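SAM-dependent methyltransferase (Exiguobacterium sibiricum 255-15, PDB 3D2L) probably transfers a methyl group from S-adenosylmethionine to an acceptor that has not been identified. Local coordinates at residues Ala38-Gly43 and Arg89-Pro94; Glu68-Lys73 and Val81-Gln86. One frame throughout, in Å; residues are numbered along the deposited sequence.

Contact 1 (Ala38-Gly43 and Arg89-Pro94)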
ATOM      1  N   ALA A  38       8.335   7.922  -5.746  1.00 29.26           N
ATOM      2  CA  ALA A  38       8.763   6.741  -5.007  1.00 29.99           C
ATOM      3  C   ALA A  38       7.472   6.096  -4.488  1.00 30.26           C
ATOM      4  O   ALA A  38       6.698   6.702  -3.726  1.00 28.85           O
ATOM      5  CB  ALA A  38       9.711   7.102  -3.865  1.00 28.74           C
ATOM      6  N   ASP A  39       7.211   4.885  -4.945  1.00 30.10           N
ATOM      7  CA  ASP A  39       6.023   4.106  -4.521  1.00 30.49           C
ATOM      8  C   ASP A  39       6.528   3.105  -3.520  1.00 31.38           C
ATOM      9  O   ASP A  39       7.230   2.140  -3.859  1.00 31.22           O
ATOM     10  CB  ASP A  39       5.392   3.419  -5.719  1.00 32.42           C
ATOM     11  CG  ASP A  39       4.099   2.697  -5.372  1.00 38.08           C
ATOM     12  OD1 ASP A  39       3.308   3.230  -4.538  1.00 32.13           O
ATOM     13  OD2 ASP A  39       3.894   1.607  -5.960  1.00 35.50           O
ATOM     14  N   ILE A  40       6.161   3.333  -2.277  1.00 32.49           N
ATOM     15  CA  ILE A  40       6.680   2.574  -1.185  1.00 34.47           C
ATOM     16  C   ILE A  40       5.694   1.542  -0.629  1.00 36.18           C
ATOM     17  O   ILE A  40       4.520   1.736  -0.620  1.00 37.91           O
ATOM     18  CB  ILE A  40       7.325   3.489  -0.135  1.00 37.59           C
ATOM     19  CG1 ILE A  40       6.292   4.206   0.655  1.00 42.42           C
ATOM     20  CG2 ILE A  40       8.254   4.551  -0.798  1.00 29.27           C
ATOM     21  CD1 ILE A  40       6.856   5.270   1.475  1.00 44.14           C
ATOM     22  N   GLY A  41       6.216   0.421  -0.193  1.00 36.51           N
ATOM     23  CA  GLY A  41       5.399  -0.711   0.215  1.00 36.51           C
ATOM     24  C   GLY A  41       4.660  -1.229  -1.006  1.00 35.52           C
ATOM     25  O   GLY A  41       3.493  -1.616  -0.945  1.00 34.68           O
ATOM     26  N   CYS A  42       5.370  -1.272  -2.133  1.00 34.20           N
ATOM     27  CA  CYS A  42       4.773  -1.595  -3.387  1.00 32.39           C
ATOM     28  C   CYS A  42       4.442  -3.044  -3.642  1.00 32.18           C
ATOM     29  O   CYS A  42       3.895  -3.328  -4.690  1.00 34.26           O
ATOM     30  CB  CYS A  42       5.697  -1.103  -4.525  1.00 34.21           C
ATOM     31  SG  CYS A  42       7.279  -1.987  -4.571  1.00 34.29           S
ATOM     32  N   GLY A  43       4.809  -3.959  -2.746  1.00 36.35           N
ATOM     33  CA  GLY A  43       4.544  -5.397  -2.932  1.00 33.20           C
ATOM     34  C   GLY A  43       5.064  -5.903  -4.266  1.00 34.85           C
ATOM     35  O   GLY A  43       6.235  -5.672  -4.630  1.00 34.22           O
ATOM     36  N   ARG A  89       9.889   2.977   6.979  1.00 30.28           N
ATOM     37  CA  ARG A  89      10.323   3.913   8.018  1.00 30.90           C
ATOM     38  C   ARG A  89      11.722   4.445   7.931  1.00 32.58           C
ATOM     39  O   ARG A  89      12.085   5.286   8.750  1.00 30.85           O
ATOM     40  CB  ARG A  89      10.179   3.438   9.426  1.00 33.30           C
ATOM     41  CG  ARG A  89      10.191   2.129   9.703  1.00 35.47           C
ATOM     42  CD  ARG A  89       8.821   1.724  10.148  1.00 38.27           C
ATOM     43  NE  ARG A  89       9.102   0.884  11.287  1.00 48.37           N
ATOM     44  CZ  ARG A  89       9.290  -0.430  11.274  1.00 53.37           C
ATOM     45  NH1 ARG A  89       9.162  -1.125  10.156  1.00 61.66           N
ATOM     46  NH2 ARG A  89       9.580  -1.046  12.436  1.00 48.58           N
ATOM     47  N   GLU A  90      12.513   3.949   6.998  1.00 35.75           N
ATOM     48  CA  GLU A  90      13.877   4.408   6.850  1.00 40.62           C
ATOM     49  C   GLU A  90      14.229   4.502   5.398  1.00 40.35           C
ATOM     50  O   GLU A  90      15.255   3.987   4.972  1.00 42.37           O
ATOM     51  CB  GLU A  90      14.845   3.487   7.634  1.00 39.90           C
ATOM     52  CG  GLU A  90      14.613   2.018   7.383  1.00 46.17           C
ATOM     53  CD  GLU A  90      15.539   1.077   8.169  1.00 49.43           C
ATOM     54  OE1 GLU A  90      15.820   1.351   9.361  1.00 56.71           O
ATOM     55  OE2 GLU A  90      15.936   0.027   7.590  1.00 54.65           O
ATOM     56  N   LEU A  91      13.384   5.177   4.618  1.00 41.25           N
ATOM     57  CA  LEU A  91      13.661   5.331   3.192  1.00 42.19           C
ATOM     58  C   LEU A  91      14.919   6.101   2.955  1.00 45.37           C
ATOM     59  O   LEU A  91      15.236   7.044   3.676  1.00 44.96           O
ATOM     60  CB  LEU A  91      12.590   6.110   2.457  1.00 42.75           C
ATOM     61  CG  LEU A  91      11.209   5.532   2.430  1.00 46.22           C
ATOM     62  CD1 LEU A  91      10.358   6.542   1.673  1.00 45.50           C
ATOM     63  CD2 LEU A  91      11.287   4.154   1.752  1.00 50.19           C
ATOM     64  N   GLU A  92      15.611   5.735   1.894  1.00 45.16           N
ATOM     65  CA  GLU A  92      16.797   6.461   1.543  1.00 46.07           C
ATOM     66  C   GLU A  92      17.059   6.248   0.070  1.00 46.05           C
ATOM     67  O   GLU A  92      17.437   5.154  -0.353  1.00 47.79           O
ATOM     68  CB  GLU A  92      17.967   6.043   2.425  1.00 45.56           C
ATOM     69  CG  GLU A  92      19.150   7.005   2.292  1.00 52.63           C
ATOM     70  CD  GLU A  92      20.111   6.923   3.460  1.00 47.13           C
ATOM     71  OE1 GLU A  92      19.933   6.049   4.341  1.00 53.29           O
ATOM     72  OE2 GLU A  92      21.034   7.745   3.483  1.00 43.54           O
ATOM     73  N   LEU A  93      16.790   7.296  -0.706  1.00 44.92           N
ATOM     74  CA  LEU A  93      16.990   7.282  -2.143  1.00 46.42           C
ATOM     75  C   LEU A  93      17.995   8.358  -2.479  1.00 47.36           C
ATOM     76  O   LEU A  93      18.019   9.404  -1.842  1.00 46.32           O
ATOM     77  CB  LEU A  93      15.663   7.489  -2.866  1.00 46.26           C
ATOM     78  CG  LEU A  93      14.704   6.315  -2.671  1.00 44.91           C
ATOM     79  CD1 LEU A  93      13.305   6.685  -3.097  1.00 43.84           C
ATOM     80  CD2 LEU A  93      15.197   5.047  -3.427  1.00 46.11           C
ATOM     81  N   PRO A  94      18.855   8.089  -3.464  1.00 50.82           N
ATOM     82  CA  PRO A  94      19.894   9.046  -3.841  1.00 52.78           C
ATOM     83  C   PRO A  94      19.387  10.191  -4.705  1.00 54.21           C
ATOM     84  O   PRO A  94      19.827  11.331  -4.530  1.00 56.81           O
ATOM     85  CB  PRO A  94      20.890   8.184  -4.622  1.00 53.89           C
ATOM     86  CG  PRO A  94      20.051   7.069  -5.202  1.00 50.95           C
ATOM     87  CD  PRO A  94      18.919   6.846  -4.258  1.00 50.60           C
TER
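Ile-40 and Ala-38 meet Leu-91 and Leu-93 in a buried, purely apolar contact, where the loop between strands 82-85 and 97-102 runs over one face of the central sheet. The two backbones stay well apart, with CA of Ile-40 8.7 Å from CA of Leu-91, and methyl groups bridge the gap. Leu-91 CD1 does most of the touching: it lies 3.7 Å from Ile-40 CD1 and 3.8 Å from Ile-40 CG2, resting against both ends of the branched side chain. Leu-91 can reach this far because its CD1 is anti to CA (chi2 178°), which makes that methyl the outermost point of the residue. Leu-93 extends in much the same way, and its CD1 stops 3.7 Å from Ala-38 CB; the single methyl of the alanine suffices to meet the long leucine. Between and before the leucines, Glu-92 and Glu-90 are exposed, as suits carboxylates on the outer side of an extended loop. Leu-126 of helix 113-126 touches both leucines. Past Ile-40 the strand gives way to Gly-41, Cys-42 and Gly-43, the two glycines having positive phi. A first strand leading into such a glycine-rich turn is the hallmark of the Rossmann-like fold of class I methyltransferases, in which this turn usually lines the S-adenosylmethionine site.

Contact 2 (Glu68-Lys73 and Val81-Gln86)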
ATOM      1  N   GLU A  68      11.196  -9.269  -6.683  1.00 32.04           N
ATOM      2  CA  GLU A  68      11.652 -10.108  -7.781  1.00 31.35           C
ATOM      3  C   GLU A  68      10.566 -10.264  -8.841  1.00 30.86           C
ATOM      4  O   GLU A  68      10.834 -10.182 -10.031  1.00 31.03           O
ATOM      5  CB  GLU A  68      12.077 -11.476  -7.271  1.00 31.47           C
ATOM      6  CG  GLU A  68      13.413 -11.445  -6.550  1.00 37.43           C
ATOM      7  CD  GLU A  68      13.745 -12.761  -5.826  1.00 38.86           C
ATOM      8  OE1 GLU A  68      13.146 -13.806  -6.156  1.00 49.64           O
ATOM      9  OE2 GLU A  68      14.619 -12.727  -4.930  1.00 51.37           O
ATOM     10  N   ILE A  69       9.333 -10.495  -8.392  1.00 32.92           N
ATOM     11  CA  ILE A  69       8.187 -10.604  -9.304  1.00 31.23           C
ATOM     12  C   ILE A  69       7.927  -9.243  -9.954  1.00 29.47           C
ATOM     13  O   ILE A  69       7.728  -9.166 -11.148  1.00 30.28           O
ATOM     14  CB  ILE A  69       6.937 -11.059  -8.571  1.00 35.05           C
ATOM     15  CG1 ILE A  69       7.147 -12.428  -7.891  1.00 35.05           C
ATOM     16  CG2 ILE A  69       5.771 -11.129  -9.528  1.00 38.20           C
ATOM     17  CD1 ILE A  69       7.583 -13.492  -8.762  1.00 43.85           C
ATOM     18  N   ALA A  70       7.944  -8.176  -9.159  1.00 28.04           N
ATOM     19  CA  ALA A  70       7.796  -6.792  -9.650  1.00 29.95           C
ATOM     20  C   ALA A  70       8.758  -6.532 -10.815  1.00 29.90           C
ATOM     21  O   ALA A  70       8.356  -6.090 -11.926  1.00 29.18           O
ATOM     22  CB  ALA A  70       8.006  -5.783  -8.505  1.00 27.70           C
ATOM     23  N   GLN A  71      10.020  -6.867 -10.594  1.00 30.23           N
ATOM     24  CA  GLN A  71      11.054  -6.657 -11.619  1.00 29.94           C
ATOM     25  C   GLN A  71      10.837  -7.477 -12.870  1.00 29.48           C
ATOM     26  O   GLN A  71      10.972  -6.976 -13.978  1.00 27.58           O
ATOM     27  CB  GLN A  71      12.426  -6.963 -11.035  1.00 33.97           C
ATOM     28  CG  GLN A  71      13.562  -6.859 -12.019  1.00 31.32           C
ATOM     29  CD  GLN A  71      14.861  -7.203 -11.374  1.00 31.80           C
ATOM     30  OE1 GLN A  71      15.106  -6.806 -10.227  1.00 35.28           O
ATOM     31  NE2 GLN A  71      15.707  -7.968 -12.080  1.00 26.76           N
ATOM     32  N   GLU A  72      10.519  -8.759 -12.708  1.00 32.47           N
ATOM     33  CA  GLU A  72      10.259  -9.610 -13.856  1.00 32.66           C
ATOM     34  C   GLU A  72       9.104  -9.085 -14.708  1.00 32.56           C
ATOM     35  O   GLU A  72       9.203  -9.068 -15.923  1.00 31.02           O
ATOM     36  CB  GLU A  72      10.084 -11.060 -13.410  1.00 32.22           C
ATOM     37  CG  GLU A  72      11.451 -11.658 -13.018  1.00 42.50           C
ATOM     38  CD  GLU A  72      11.422 -13.140 -12.591  1.00 43.93           C
ATOM     39  OE1 GLU A  72      10.499 -13.549 -11.849  1.00 55.83           O
ATOM     40  OE2 GLU A  72      12.384 -13.859 -12.952  1.00 56.09           O
ATOM     41  N   LYS A  73       8.043  -8.607 -14.058  1.00 31.72           N
ATOM     42  CA  LYS A  73       6.913  -8.026 -14.752  1.00 31.63           C
ATOM     43  C   LYS A  73       7.315  -6.756 -15.493  1.00 32.66           C
ATOM     44  O   LYS A  73       6.918  -6.572 -16.646  1.00 31.23           O
ATOM     45  CB  LYS A  73       5.773  -7.770 -13.757  1.00 32.67           C
ATOM     46  CG  LYS A  73       5.191  -9.054 -13.200  1.00 32.45           C
ATOM     47  CD  LYS A  73       3.906  -8.786 -12.403  1.00 38.52           C
ATOM     48  CE  LYS A  73       4.059  -7.881 -11.192  1.00 34.91           C
ATOM     49  NZ  LYS A  73       2.707  -7.475 -10.654  1.00 32.92           N
ATOM     50  N   VAL A  81      11.816   0.487 -14.171  1.00 30.57           N
ATOM     51  CA  VAL A  81      11.429   0.771 -12.832  1.00 31.49           C
ATOM     52  C   VAL A  81      12.407   0.109 -11.859  1.00 32.04           C
ATOM     53  O   VAL A  81      12.533  -1.105 -11.783  1.00 32.04           O
ATOM     54  CB  VAL A  81       9.992   0.308 -12.541  1.00 32.68           C
ATOM     55  CG1 VAL A  81       9.602   0.720 -11.176  1.00 27.88           C
ATOM     56  CG2 VAL A  81       8.996   0.915 -13.563  1.00 24.92           C
ATOM     57  N   ASP A  82      13.089   0.940 -11.111  1.00 29.22           N
ATOM     58  CA  ASP A  82      14.019   0.474 -10.090  1.00 29.90           C
ATOM     59  C   ASP A  82      13.209   0.040  -8.886  1.00 28.03           C
ATOM     60  O   ASP A  82      12.416   0.816  -8.431  1.00 28.69           O
ATOM     61  CB  ASP A  82      14.910   1.620  -9.642  1.00 31.84           C
ATOM     62  CG  ASP A  82      15.957   1.991 -10.646  1.00 30.91           C
ATOM     63  OD1 ASP A  82      16.575   1.112 -11.269  1.00 27.26           O
ATOM     64  OD2 ASP A  82      16.188   3.187 -10.796  1.00 40.34           O
ATOM     65  N   PHE A  83      13.385  -1.209  -8.438  1.00 27.53           N
ATOM     66  CA  PHE A  83      12.813  -1.730  -7.221  1.00 26.32           C
ATOM     67  C   PHE A  83      13.980  -2.001  -6.240  1.00 27.06           C
ATOM     68  O   PHE A  83      15.001  -2.678  -6.568  1.00 25.21           O
ATOM     69  CB  PHE A  83      11.995  -3.007  -7.492  1.00 26.79           C
ATOM     70  CG  PHE A  83      10.739  -2.793  -8.336  1.00 23.14           C
ATOM     71  CD1 PHE A  83       9.567  -2.325  -7.761  1.00 26.98           C
ATOM     72  CD2 PHE A  83      10.735  -3.086  -9.715  1.00 25.69           C
ATOM     73  CE1 PHE A  83       8.429  -2.156  -8.501  1.00 30.36           C
ATOM     74  CE2 PHE A  83       9.629  -2.915 -10.457  1.00 30.73           C
ATOM     75  CZ  PHE A  83       8.442  -2.433  -9.852  1.00 27.69           C
ATOM     76  N   TRP A  84      13.854  -1.466  -5.038  1.00 26.58           N
ATOM     77  CA  TRP A  84      14.858  -1.619  -4.017  1.00 27.06           C
ATOM     78  C   TRP A  84      14.226  -2.121  -2.738  1.00 30.25           C
ATOM     79  O   TRP A  84      13.051  -1.809  -2.481  1.00 31.44           O
ATOM     80  CB  TRP A  84      15.551  -0.288  -3.736  1.00 28.92           C
ATOM     81  CG  TRP A  84      16.219   0.356  -4.935  1.00 31.07           C
ATOM     82  CD1 TRP A  84      15.832   1.497  -5.574  1.00 34.41           C
ATOM     83  CD2 TRP A  84      17.400  -0.106  -5.623  1.00 30.25           C
ATOM     84  NE1 TRP A  84      16.705   1.783  -6.594  1.00 31.06           N
ATOM     85  CE2 TRP A  84      17.663   0.805  -6.659  1.00 31.64           C
ATOM     86  CE3 TRP A  84      18.230  -1.232  -5.486  1.00 31.83           C
ATOM     87  CZ2 TRP A  84      18.735   0.647  -7.541  1.00 33.84           C
ATOM     88  CZ3 TRP A  84      19.299  -1.383  -6.348  1.00 33.84           C
ATOM     89  CH2 TRP A  84      19.540  -0.448  -7.371  1.00 29.82           C
ATOM     90  N   VAL A  85      14.992  -2.922  -1.981  1.00 28.57           N
ATOM     91  CA  VAL A  85      14.525  -3.502  -0.704  1.00 31.76           C
ATOM     92  C   VAL A  85      14.826  -2.486   0.376  1.00 31.86           C
ATOM     93  O   VAL A  85      15.978  -2.185   0.640  1.00 31.66           O
ATOM     94  CB  VAL A  85      15.217  -4.834  -0.377  1.00 34.74           C
ATOM     95  CG1 VAL A  85      14.819  -5.362   1.026  1.00 31.70           C
ATOM     96  CG2 VAL A  85      14.916  -5.864  -1.483  1.00 26.10           C
ATOM     97  N   GLN A  86      13.783  -1.911   0.957  1.00 34.69           N
ATOM     98  CA  GLN A  86      13.943  -0.922   2.007  1.00 36.78           C
ATOM     99  C   GLN A  86      12.689  -0.899   2.845  1.00 37.14           C
ATOM    100  O   GLN A  86      11.613  -1.166   2.366  1.00 32.80           O
ATOM    101  CB  GLN A  86      14.137   0.505   1.461  1.00 38.84           C
ATOM    102  CG  GLN A  86      15.315   0.768   0.558  1.00 45.71           C
ATOM    103  CD  GLN A  86      15.480   2.257   0.228  1.00 41.18           C
ATOM    104  OE1 GLN A  86      14.953   3.124   0.916  1.00 41.50           O
ATOM    105  NE2 GLN A  86      16.224   2.546  -0.837  1.00 52.85           N
TER
HETATM  106  O   HOH W   1      14.296  -3.672 -10.140  1.00 22.73           O
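Ala-70 of helix 64-76 sets its methyl group squarely over the ring of Phe-83 on strand 82-85, and this CH-pi contact is the tight part of the interface. Ala-70 CB stands 3.6 Å from the centroid of the Phe-83 ring and only 10° off its normal, so the methyl is centred on the aromatic face. Such closeness calls for a small residue: alanine gives the ring a methyl to rest on and lets the helix come near the strand. The ring gets there because CG of Phe-83 is anti to its own carbonyl carbon (chi1 -66°), which turns it toward the helix. Further along the rim, Phe-83 CE2 is 3.7 Å from Ala-70 O, and CD2 is 3.9 Å from Gln-71 N. On the opposite face Val-81 CG1 sits nearer the rim, so the ring is sandwiched between two aliphatic groups.

Toward the surface the packing gives way to water. Gln-71 is exposed, and its CB comes no closer than 4.4 Å to Phe-83 CD2. Its extended side chain ends in a water-mediated bridge: the water donates to Gln-71 OE1 at 3.2 Å and accepts from Phe-83 N at 3.1 Å. That water also lies in the ring plane, at the ring edge. A glutamine suits this place: its long chain reaches past the ring, and its carbonyl oxygen accepts the water's hydrogen.

Strand 82-85 is outermost in the mixed sheet and bonds to strand 56-61 through Asp-82 and Trp-84. Phe-83 also touches Thr-48 and Leu-49 of helix 46-51, with Leu-67 and Ala-74 of helix 64-76. The contact thus closes the beta-alpha-beta unit of strand 56-61, helix 64-76 and strand 82-85.

Overall arrangement
Both contacts pack against the same mixed sheet, but on opposite faces and at different depths. Contact 1 belongs to the interior, at the inner strand 36-40, and relies wholly on aliphatic methyls. Contact 2 lies at the sheet's outermost strand, where an aromatic ring meets a helix on one side and a water completes the polar side. Their centres are 12 Å apart, and the segments touch. Gln-86, which follows strand 82-85, probably accepts a hydrogen bond at OE1 from Glu-92 N (2.9 Å), tying the loop of contact 1 to the edge strand, while Cys-42 SG packs 3.9 Å from Phe-83 CD1.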